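Local atomic coordinates of galacto-N-biose/lacto-N-biose I transporter substrate-binding protein (PDB entry 2Z8F), a protein that binds galacto-N-biose, the related disaccharide lacto-N-biose and the longer lacto-N-tetraose as the solute-binding component of a bifidobacterial ABC transporter, probably delivering them for uptake. Residues 20-24 / 61-65; 249-253 / 286-290. Residues are numbered along the deposited sequence.

Contact 1 of 2, residues 20-24 / 61-65; sequences YMHRL and MIKKL. With NAG (2-acetamido-2-deoxy-beta-D-glucopyranose), chain C; GAL (beta-D-galactopyranose), chain B.
In this periplasmic-binding-protein fold, a strand of a lobe's mixed sheet ends at the glycan pocket, and contact 1 is a worked example of how a helix packed on the sheet backs that end. Strand 20-22 is extended and runs nearly antiparallel to helix 61-65 (152°, axes 10.9 Å apart); Arg-23 and Met-61 have the nearest CA atoms, 8.0 Å apart. Met-21 (chi1 and chi2 t) and Met-61 (all three chi angles t) reach toward each other, their CE atoms 3.8 Å apart. Met-61 CE also lies 3.4 Å from Met-21 O. Beyond the strand, Arg-23 (chi1 p, chi2 and chi3 t) extends to the sugar; its guanidinium has Met-61 SD at its edge and is held by a salt bridge to Glu-84. Leu-24 N donates a hydrogen bond to His-22 ND1 at 3.0 Å just after the strand, and Leu-24 CD2 is 3.7 Å from galactose O4. Arg-23 NH1 makes weak hydrogen bonds to NAG O7 (3.0 Å) and O3 (3.1 Å).

Contact 2 of 2, residues 249-253 / 286-290; sequences AAAWE and PDGGS. With GAL (beta-D-galactopyranose), chain B; NAG (2-acetamido-2-deoxy-beta-D-glucopyranose), chain C.
Carbohydrate-binding proteins commonly set a sugar over the face of an aromatic ring, and in this solute-binding fold contact 2 holds such a ring by its edge. Segment 249-253 leaves strand 246-250 and turns at helical backbone angles from Ala-251 to Glu-253, closed by Glu-253 N to Ala-250 O (2.9 Å) and by Ala-250 N to Glu-253 OE2 (2.8 Å). The turn presents Trp-252 (chi1 p, chi2 -102°) to the glycan. Along the other segment, an irregular loop leading to strand 290-294, Pro-286 points away and Asp-287 comes first into contact. Asp-287 CA is 5.9 Å from Ala-250 CA, and Asp-287 OD2 is 3.7 Å from Ala-250 CB. Asp-287 O takes the hydrogen bond from Trp-252 NE1 (2.9 Å, 157°), with the acceptor at the ring edge, near its plane. Gly-288 follows with positive phi (64/-148); a side chain here would collide with galactose O2, which lies 3.3 Å from Gly-288 CA. Gly-289 (94/133) points its N at the galactose, donating to O2 at 3.1 Å and weakly to O3 at 3.2 Å. Ser-290 then places OG 2.8 Å from galactose O3, and Asp-128 and Gln-79 also bond this sugar. Galactose C1 lies over one face of the indole, 3.8 Å from Trp-252 CZ2.

In the fold
Both contacts are buried and both reach the same galactose and NAG, yet they sit differently in the fold. The centre of contact 1 lies about 15 Å from the centre of the chain, that of contact 2 about 3 Å, and the two contact centres are about 17 Å apart; their nearest atoms, about 4 Å apart, do not touch. The mixed sheet links one segment of each: strands 16-22 and 290-294 flank strand 77-81, whose Gln-79 bonds both Arg-23 N and Ser-290 OG. Chemistry follows place. Contact 1 is apolar sheet-to-helix packing without a hydrogen bond between its segments, whereas contact 2 joins a turn from the three-stranded sheet to a loop through one directional bond. The principle illustrated is that one pocket draws its walls from separate structural elements.

Contact 1 of 2, residues 20-24 / 61-65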
loop_
_atom_site.group_PDB
_atom_site.type_symbol
_atom_site.label_atom_id
_atom_site.label_comp_id
_atom_site.label_asym_id
_atom_site.label_seq_id
_atom_site.Cartn_x
_atom_site.Cartn_y
_atom_site.Cartn_z
ATOM N N TYR A 20 -17.931 -9.864 5.728
ATOM C CA TYR A 20 -16.674 -9.087 5.563
ATOM C C TYR A 20 -15.914 -9.640 4.353
ATOM O O TYR A 20 -15.505 -10.816 4.357
ATOM C CB TYR A 20 -15.841 -9.208 6.850
ATOM C CG TYR A 20 -14.402 -8.700 6.818
ATOM C CD1 TYR A 20 -14.006 -7.643 5.990
ATOM C CD2 TYR A 20 -13.446 -9.252 7.671
ATOM C CE1 TYR A 20 -12.685 -7.172 6.008
ATOM C CE2 TYR A 20 -12.133 -8.803 7.683
ATOM C CZ TYR A 20 -11.748 -7.778 6.847
ATOM O OH TYR A 20 -10.419 -7.403 6.914
ATOM N N MET A 21 -15.755 -8.809 3.316
ATOM C CA MET A 21 -14.948 -9.153 2.146
ATOM C C MET A 21 -13.606 -8.433 2.263
ATOM O O MET A 21 -13.553 -7.212 2.488
ATOM C CB MET A 21 -15.622 -8.748 0.836
ATOM C CG MET A 21 -14.843 -9.233 -0.381
ATOM S SD MET A 21 -15.489 -8.662 -1.982
ATOM C CE MET A 21 -16.353 -7.181 -1.567
ATOM N N HIS A 22 -12.534 -9.192 2.143
ATOM C CA HIS A 22 -11.202 -8.623 2.288
ATOM C C HIS A 22 -10.324 -9.036 1.097
ATOM O O HIS A 22 -10.685 -9.957 0.312
ATOM C CB HIS A 22 -10.568 -9.124 3.585
ATOM C CG HIS A 22 -10.263 -10.594 3.566
ATOM N ND1 HIS A 22 -9.111 -11.109 3.021
ATOM C CD2 HIS A 22 -10.997 -11.659 3.977
ATOM C CE1 HIS A 22 -9.131 -12.431 3.112
ATOM N NE2 HIS A 22 -10.270 -12.791 3.687
ATOM N N ARG A 23 -9.168 -8.396 0.974
ATOM C CA ARG A 23 -8.179 -8.835 0.007
ATOM C C ARG A 23 -6.800 -9.034 0.665
ATOM O O ARG A 23 -5.753 -8.705 0.102
ATOM C CB ARG A 23 -8.159 -7.956 -1.246
ATOM C CG ARG A 23 -8.093 -6.434 -0.964
ATOM C CD ARG A 23 -8.053 -5.665 -2.293
ATOM N NE ARG A 23 -8.079 -4.208 -2.139
ATOM C CZ ARG A 23 -7.004 -3.430 -2.033
ATOM N NH1 ARG A 23 -5.780 -3.952 -1.978
ATOM N NH2 ARG A 23 -7.186 -2.097 -1.972
ATOM N N LEU A 24 -6.810 -9.640 1.860
ATOM C CA LEU A 24 -5.578 -10.042 2.497
ATOM C C LEU A 24 -5.051 -11.322 1.850
ATOM O O LEU A 24 -5.864 -12.114 1.333
ATOM C CB LEU A 24 -5.774 -10.207 4.021
ATOM C CG LEU A 24 -6.246 -8.904 4.723
ATOM C CD1 LEU A 24 -6.454 -9.127 6.220
ATOM C CD2 LEU A 24 -5.310 -7.715 4.493
ATOM N N MET A 61 -11.538 -5.006 -6.918
ATOM C CA MET A 61 -12.393 -5.124 -5.738
ATOM C C MET A 61 -13.415 -4.003 -5.606
ATOM O O MET A 61 -14.590 -4.277 -5.388
ATOM C CB MET A 61 -11.591 -5.305 -4.447
ATOM C CG MET A 61 -12.487 -5.479 -3.244
ATOM S SD MET A 61 -11.631 -6.234 -1.867
ATOM C CE MET A 61 -12.880 -5.956 -0.609
ATOM N N ILE A 62 -12.998 -2.738 -5.730
ATOM C CA ILE A 62 -13.984 -1.670 -5.572
ATOM C C ILE A 62 -14.993 -1.613 -6.730
ATOM O O ILE A 62 -16.098 -1.112 -6.575
ATOM C CB ILE A 62 -13.349 -0.283 -5.278
ATOM C CG1 ILE A 62 -12.432 0.175 -6.412
ATOM C CG2 ILE A 62 -12.631 -0.337 -3.912
ATOM C CD1 ILE A 62 -12.121 1.705 -6.382
ATOM N N LYS A 63 -14.613 -2.179 -7.870
ATOM C CA LYS A 63 -15.538 -2.318 -8.996
ATOM C C LYS A 63 -16.634 -3.344 -8.671
ATOM O O LYS A 63 -17.819 -3.085 -8.921
ATOM C CB LYS A 63 -14.772 -2.730 -10.249
ATOM C CG LYS A 63 -13.708 -1.717 -10.681
ATOM C CD LYS A 63 -12.928 -2.215 -11.898
ATOM C CE LYS A 63 -12.110 -1.093 -12.538
ATOM N NZ LYS A 63 -10.933 -0.703 -11.691
ATOM N N LYS A 64 -16.248 -4.477 -8.086
ATOM C CA LYS A 64 -17.231 -5.461 -7.608
ATOM C C LYS A 64 -18.129 -4.871 -6.515
ATOM O O LYS A 64 -19.341 -5.099 -6.516
ATOM C CB LYS A 64 -16.574 -6.760 -7.116
ATOM C CG LYS A 64 -17.618 -7.825 -6.646
ATOM C CD LYS A 64 -16.982 -9.104 -6.072
ATOM C CE LYS A 64 -18.007 -10.001 -5.337
ATOM N NZ LYS A 64 -19.287 -10.192 -6.104
ATOM N N LEU A 65 -17.539 -4.123 -5.583
ATOM C CA LEU A 65 -18.307 -3.483 -4.512
ATOM C C LEU A 65 -19.353 -2.537 -5.096
ATOM O O LEU A 65 -20.480 -2.498 -4.626
ATOM C CB LEU A 65 -17.385 -2.715 -3.546
ATOM C CG LEU A 65 -16.444 -3.541 -2.676
ATOM C CD1 LEU A 65 -15.652 -2.615 -1.768
ATOM C CD2 LEU A 65 -17.233 -4.508 -1.828
HETATM C C1 NAG C . -1.845 -4.273 -5.320
HETATM C C2 NAG C . -2.395 -3.799 -3.974
HETATM C C3 NAG C . -1.844 -4.557 -2.758
HETATM C C4 NAG C . -1.891 -6.088 -3.028
HETATM C C5 NAG C . -1.190 -6.348 -4.366
HETATM C C6 NAG C . -1.044 -7.846 -4.652
HETATM C C7 NAG C . -3.104 -1.522 -3.612
HETATM C C8 NAG C . -2.686 -0.082 -3.484
HETATM N N2 NAG C . -2.109 -2.357 -3.854
HETATM O O3 NAG C . -2.696 -4.100 -1.717
HETATM O O4 NAG C . -1.186 -6.751 -2.008
HETATM O O5 NAG C . -1.934 -5.691 -5.376
HETATM O O6 NAG C . -2.327 -8.393 -4.828
HETATM O O7 NAG C . -4.289 -1.823 -3.461
HETATM C C1 GAL B . -2.117 -4.146 -0.401
HETATM C C2 GAL B . -2.887 -3.150 0.461
HETATM C C3 GAL B . -2.411 -3.270 1.899
HETATM C C4 GAL B . -2.533 -4.728 2.384
HETATM C C5 GAL B . -1.771 -5.665 1.442
HETATM C C6 GAL B . -1.958 -7.140 1.791
HETATM O O2 GAL B . -2.604 -1.837 -0.003
HETATM O O3 GAL B . -3.185 -2.398 2.678
HETATM O O4 GAL B . -3.904 -5.015 2.430
HETATM O O5 GAL B . -2.241 -5.486 0.109
HETATM O O6 GAL B . -0.999 -7.909 1.093
#

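Contact 2 of 2, residues 249-253 / 286-290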
loop_
_atom_site.group_PDB
_atom_site.type_symbol
_atom_site.label_atom_id
_atom_site.label_comp_id
_atom_site.label_asym_id
_atom_site.label_seq_id
_atom_site.Cartn_x
_atom_site.Cartn_y
_atom_site.Cartn_z
ATOM N N ALA A 249 10.262 -1.291 -1.631
ATOM C CA ALA A 249 9.117 -2.144 -1.359
ATOM C C ALA A 249 8.197 -1.468 -0.367
ATOM O O ALA A 249 8.685 -0.763 0.515
ATOM C CB ALA A 249 9.614 -3.488 -0.783
ATOM N N ALA A 250 6.889 -1.678 -0.507
ATOM C CA ALA A 250 5.942 -1.317 0.566
ATOM C C ALA A 250 6.190 -2.247 1.759
ATOM O O ALA A 250 6.510 -3.409 1.569
ATOM C CB ALA A 250 4.488 -1.413 0.080
ATOM N N ALA A 251 6.082 -1.738 2.983
ATOM C CA ALA A 251 6.385 -2.565 4.167
ATOM C C ALA A 251 5.562 -3.883 4.210
ATOM O O ALA A 251 6.092 -4.932 4.644
ATOM C CB ALA A 251 6.218 -1.752 5.488
ATOM N N TRP A 252 4.324 -3.850 3.710
ATOM C CA TRP A 252 3.446 -5.048 3.741
ATOM C C TRP A 252 3.922 -6.132 2.765
ATOM O O TRP A 252 3.388 -7.275 2.782
ATOM C CB TRP A 252 1.947 -4.718 3.543
ATOM C CG TRP A 252 1.685 -3.746 2.418
ATOM C CD1 TRP A 252 1.404 -2.407 2.550
ATOM C CD2 TRP A 252 1.696 -4.018 1.012
ATOM N NE1 TRP A 252 1.254 -1.823 1.305
ATOM C CE2 TRP A 252 1.432 -2.788 0.344
ATOM C CE3 TRP A 252 1.930 -5.185 0.235
ATOM C CZ2 TRP A 252 1.376 -2.686 -1.057
ATOM C CZ3 TRP A 252 1.874 -5.078 -1.159
ATOM C CH2 TRP A 252 1.595 -3.838 -1.795
ATOM N N GLU A 253 4.911 -5.811 1.929
ATOM C CA GLU A 253 5.510 -6.820 1.033
ATOM C C GLU A 253 6.337 -7.894 1.735
ATOM O O GLU A 253 6.678 -8.896 1.098
ATOM C CB GLU A 253 6.376 -6.181 -0.080
ATOM C CG GLU A 253 5.568 -5.365 -1.083
ATOM C CD GLU A 253 6.436 -4.889 -2.236
ATOM O OE1 GLU A 253 7.126 -5.724 -2.866
ATOM O OE2 GLU A 253 6.447 -3.656 -2.502
ATOM N N PRO A 286 3.356 6.834 1.232
ATOM C CA PRO A 286 2.444 5.696 1.316
ATOM C C PRO A 286 2.332 4.936 0.006
ATOM O O PRO A 286 2.225 5.536 -1.070
ATOM C CB PRO A 286 1.096 6.356 1.667
ATOM C CG PRO A 286 1.167 7.718 0.959
ATOM C CD PRO A 286 2.619 8.112 1.068
ATOM N N ASP A 287 2.302 3.607 0.099
ATOM C CA ASP A 287 2.018 2.762 -1.040
ATOM C C ASP A 287 0.959 1.794 -0.506
ATOM O O ASP A 287 1.253 0.946 0.318
ATOM C CB ASP A 287 3.289 2.022 -1.458
ATOM C CG ASP A 287 3.049 0.933 -2.530
ATOM O OD1 ASP A 287 1.873 0.600 -2.852
ATOM O OD2 ASP A 287 4.094 0.465 -3.068
ATOM N N GLY A 288 -0.286 1.954 -0.927
ATOM C CA GLY A 288 -1.370 1.198 -0.285
ATOM C C GLY A 288 -1.581 1.536 1.191
ATOM O O GLY A 288 -1.346 2.670 1.641
ATOM N N GLY A 289 -2.003 0.543 1.960
ATOM C CA GLY A 289 -2.555 0.798 3.289
ATOM C C GLY A 289 -4.064 0.905 3.149
ATOM O O GLY A 289 -4.603 1.568 2.215
ATOM N N SER A 290 -4.778 0.217 4.042
ATOM C CA SER A 290 -6.219 0.109 3.904
ATOM C C SER A 290 -7.033 0.297 5.174
ATOM O O SER A 290 -6.546 0.069 6.300
ATOM C CB SER A 290 -6.576 -1.287 3.330
ATOM O OG SER A 290 -5.807 -1.629 2.175
HETATM C C1 GAL B . -2.117 -4.146 -0.401
HETATM C C2 GAL B . -2.887 -3.150 0.461
HETATM C C3 GAL B . -2.411 -3.270 1.899
HETATM C C4 GAL B . -2.533 -4.728 2.384
HETATM C C5 GAL B . -1.771 -5.665 1.442
HETATM C C6 GAL B . -1.958 -7.140 1.791
HETATM O O2 GAL B . -2.604 -1.837 -0.003
HETATM O O3 GAL B . -3.185 -2.398 2.678
HETATM O O4 GAL B . -3.904 -5.015 2.430
HETATM O O5 GAL B . -2.241 -5.486 0.109
HETATM O O6 GAL B . -0.999 -7.909 1.093
HETATM C C1 NAG C . -1.845 -4.273 -5.320
HETATM C C2 NAG C . -2.395 -3.799 -3.974
HETATM C C3 NAG C . -1.844 -4.557 -2.758
HETATM C C4 NAG C . -1.891 -6.088 -3.028
HETATM C C5 NAG C . -1.190 -6.348 -4.366
HETATM C C6 NAG C . -1.044 -7.846 -4.652
HETATM C C7 NAG C . -3.104 -1.522 -3.612
HETATM C C8 NAG C . -2.686 -0.082 -3.484
HETATM N N2 NAG C . -2.109 -2.357 -3.854
HETATM O O3 NAG C . -2.696 -4.100 -1.717
HETATM O O4 NAG C . -1.186 -6.751 -2.008
HETATM O O5 NAG C . -1.934 -5.691 -5.376
HETATM O O6 NAG C . -2.327 -8.393 -4.828
HETATM O O7 NAG C . -4.289 -1.823 -3.461
#